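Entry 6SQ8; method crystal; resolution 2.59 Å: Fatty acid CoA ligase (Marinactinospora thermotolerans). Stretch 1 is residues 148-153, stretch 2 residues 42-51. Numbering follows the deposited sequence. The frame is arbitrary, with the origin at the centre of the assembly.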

# COMPACT_ATOMS: atom_id res chain seq x y z
N TYR A 148 -22.23 2.71 -19.41
CA TYR A 148 -20.88 2.09 -19.39
C TYR A 148 -20.30 2.00 -20.82
O TYR A 148 -21.01 1.79 -21.77
CB TYR A 148 -20.91 0.68 -18.80
CG TYR A 148 -21.38 0.56 -17.38
CD1 TYR A 148 -22.73 0.47 -17.06
CD2 TYR A 148 -20.47 0.47 -16.33
CE1 TYR A 148 -23.16 0.32 -15.75
CE2 TYR A 148 -20.88 0.31 -15.01
CZ TYR A 148 -22.24 0.23 -14.73
OH TYR A 148 -22.67 0.10 -13.45
N ARG A 149 -18.99 2.17 -20.94
CA ARG A 149 -18.23 1.85 -22.14
C ARG A 149 -17.09 0.89 -21.72
O ARG A 149 -16.75 0.80 -20.54
CB ARG A 149 -17.68 3.14 -22.79
CG ARG A 149 -18.65 4.31 -22.82
CD ARG A 149 -18.09 5.55 -23.51
NE ARG A 149 -16.87 6.09 -22.90
CZ ARG A 149 -16.24 7.21 -23.28
NH1 ARG A 149 -16.82 8.04 -24.13
NH2 ARG A 149 -15.03 7.49 -22.82
N GLU A 150 -16.52 0.19 -22.70
CA GLU A 150 -15.50 -0.82 -22.49
C GLU A 150 -14.11 -0.26 -22.78
O GLU A 150 -13.88 0.27 -23.85
CB GLU A 150 -15.73 -1.99 -23.43
CG GLU A 150 -16.71 -2.99 -22.88
CD GLU A 150 -16.05 -4.01 -21.98
OE1 GLU A 150 -16.45 -4.10 -20.82
OE2 GLU A 150 -15.12 -4.73 -22.43
N HIS A 151 -13.18 -0.43 -21.83
CA HIS A 151 -11.78 -0.17 -22.11
C HIS A 151 -11.32 -1.19 -23.15
O HIS A 151 -11.48 -2.39 -22.96
CB HIS A 151 -10.97 -0.19 -20.80
CG HIS A 151 -9.63 0.47 -20.87
ND1 HIS A 151 -8.61 0.00 -21.67
CD2 HIS A 151 -9.12 1.53 -20.21
CE1 HIS A 151 -7.54 0.76 -21.51
NE2 HIS A 151 -7.82 1.69 -20.61
N PRO A 152 -10.77 -0.76 -24.31
CA PRO A 152 -10.28 -1.69 -25.33
C PRO A 152 -9.36 -2.79 -24.79
O PRO A 152 -9.40 -3.90 -25.30
CB PRO A 152 -9.48 -0.81 -26.30
CG PRO A 152 -10.05 0.58 -26.13
CD PRO A 152 -10.59 0.65 -24.71
N GLU A 153 -8.52 -2.47 -23.78
CA GLU A 153 -7.54 -3.44 -23.27
C GLU A 153 -7.84 -3.82 -21.81
O GLU A 153 -7.01 -4.43 -21.16
CB GLU A 153 -6.10 -2.96 -23.49
CG GLU A 153 -5.89 -1.46 -23.54
CD GLU A 153 -4.99 -1.01 -24.66
OE1 GLU A 153 -5.53 -0.80 -25.75
OE2 GLU A 153 -3.75 -0.86 -24.45
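Stretch 2 42-51: LTEAGIPPGR

Stretch 2 comes off the end of a helix and runs as a loop alongside stretch 1, in the same overall direction; stretch 1 has no regular helix or strand. Residues 42-44 are helical and belong to a helix that begins earlier in the chain. G46 is the first residue to leave helical phi/psi. Its phi is positive, 87°, a value that favours glycine, and it forms a Schellman motif with the last turn; its N bonds to T43 O at 3.0 Å. I47 and P48 are extended. P48 to R51 then form a type I beta turn, closed by a weak bond from R51 N to P48 O of 3.4 Å. The nearest pair of CA atoms is H151 CA and P49 CA, 5.3 Å apart. Together the two stretches bury 382 Å².

R149 covers the most surface. Its CA-to-CB bond points toward stretch 2, and chi angles m, t, m carry the guanidinium to the segment between the helix and the turn. There it meets the carbonyl of I47. R149 NH2 donates to I47 O at 2.4 Å, a very short bond with a nearly straight angle of 167°. R149 NH1 donates to the same oxygen at 3.2 Å, but the angle is 124° and the bond is weak. The carbonyl oxygen thus lies at the edge of the guanidinium, near its plane, where the N-H groups point. The two faces are also occupied. T43 OG1 lies over one, 3.9 Å from R149 NH1, and P49 CD over the opposite one, 3.3 Å from R149 NH2. P49 N is 3.2 Å from R149 NH2 but, as a proline nitrogen, has no hydrogen to share.

P49 is the main residue of stretch 2 in the contact. Its CA-to-CB bond points toward stretch 1, and it reaches several residues there. Besides packing on R149, its CB lies 3.6 Å from E150 O and 4.0 Å from P152 CD, the latter an apolar contact between two proline rings.

G50 follows in the turn and continues the contact. Its CA is 3.6 Å from P152 CD and lies, with P49 O, over one face of the H151 ring. P49 O is 3.6 Å from H151 CD2. G50 O comes within 3.4 Å of H151 NE2, but the angle is too poor for a hydrogen bond; NE2 is bonded elsewhere in the structure. On the other ring nitrogen, H151 ND1 accepts from E153 N at 3.2 Å, a bond that ties the imidazole to its own stretch.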

# COMPACT_ATOMS: atom_id res chain seq x y z
N LEU A 42 -17.97 13.43 -18.00
CA LEU A 42 -16.66 13.01 -18.55
C LEU A 42 -16.84 12.52 -19.99
O LEU A 42 -16.00 12.77 -20.85
CB LEU A 42 -16.06 11.89 -17.69
CG LEU A 42 -15.53 12.29 -16.31
CD1 LEU A 42 -15.42 11.07 -15.42
CD2 LEU A 42 -14.18 12.96 -16.43
N THR A 43 -17.94 11.77 -20.22
CA THR A 43 -18.33 11.28 -21.53
C THR A 43 -18.49 12.49 -22.45
O THR A 43 -17.79 12.57 -23.47
CB THR A 43 -19.59 10.40 -21.44
OG1 THR A 43 -19.18 9.05 -21.25
CG2 THR A 43 -20.51 10.48 -22.64
N GLU A 44 -19.35 13.44 -22.04
CA GLU A 44 -19.69 14.64 -22.82
C GLU A 44 -18.46 15.48 -23.13
O GLU A 44 -18.44 16.16 -24.12
CB GLU A 44 -20.71 15.53 -22.10
CG GLU A 44 -22.12 14.96 -22.04
CD GLU A 44 -22.75 14.48 -23.33
OE1 GLU A 44 -23.61 13.58 -23.26
OE2 GLU A 44 -22.35 15.00 -24.39
N ALA A 45 -17.45 15.45 -22.27
CA ALA A 45 -16.26 16.29 -22.43
C ALA A 45 -15.32 15.72 -23.50
O ALA A 45 -14.25 16.30 -23.75
CB ALA A 45 -15.55 16.43 -21.10
N GLY A 46 -15.67 14.57 -24.08
CA GLY A 46 -14.95 13.98 -25.23
C GLY A 46 -13.75 13.10 -24.86
O GLY A 46 -12.85 12.90 -25.67
N ILE A 47 -13.74 12.59 -23.62
CA ILE A 47 -12.77 11.63 -23.14
C ILE A 47 -13.13 10.27 -23.74
O ILE A 47 -14.17 9.70 -23.42
CB ILE A 47 -12.77 11.60 -21.60
CG1 ILE A 47 -12.55 12.98 -20.99
CG2 ILE A 47 -11.75 10.60 -21.10
CD1 ILE A 47 -12.79 13.05 -19.50
N PRO A 48 -12.26 9.69 -24.62
CA PRO A 48 -12.53 8.39 -25.22
C PRO A 48 -12.10 7.19 -24.37
O PRO A 48 -11.17 7.29 -23.58
CB PRO A 48 -11.68 8.46 -26.50
CG PRO A 48 -10.47 9.32 -26.12
CD PRO A 48 -11.00 10.29 -25.08
N PRO A 49 -12.77 6.02 -24.53
CA PRO A 49 -12.47 4.81 -23.76
C PRO A 49 -11.02 4.34 -23.53
O PRO A 49 -10.67 3.91 -22.42
CB PRO A 49 -13.18 3.75 -24.60
CG PRO A 49 -14.44 4.46 -25.00
CD PRO A 49 -13.94 5.84 -25.40
N GLY A 50 -10.16 4.37 -24.54
CA GLY A 50 -8.84 3.72 -24.35
C GLY A 50 -7.90 4.43 -23.37
O GLY A 50 -6.86 3.89 -23.03
N ARG A 51 -8.25 5.65 -22.95
CA ARG A 51 -7.25 6.60 -22.41
C ARG A 51 -7.43 6.75 -20.89
O ARG A 51 -8.41 6.28 -20.29
CB ARG A 51 -7.32 7.91 -23.21
CG ARG A 51 -6.91 7.80 -24.68
CD ARG A 51 -6.11 8.99 -25.22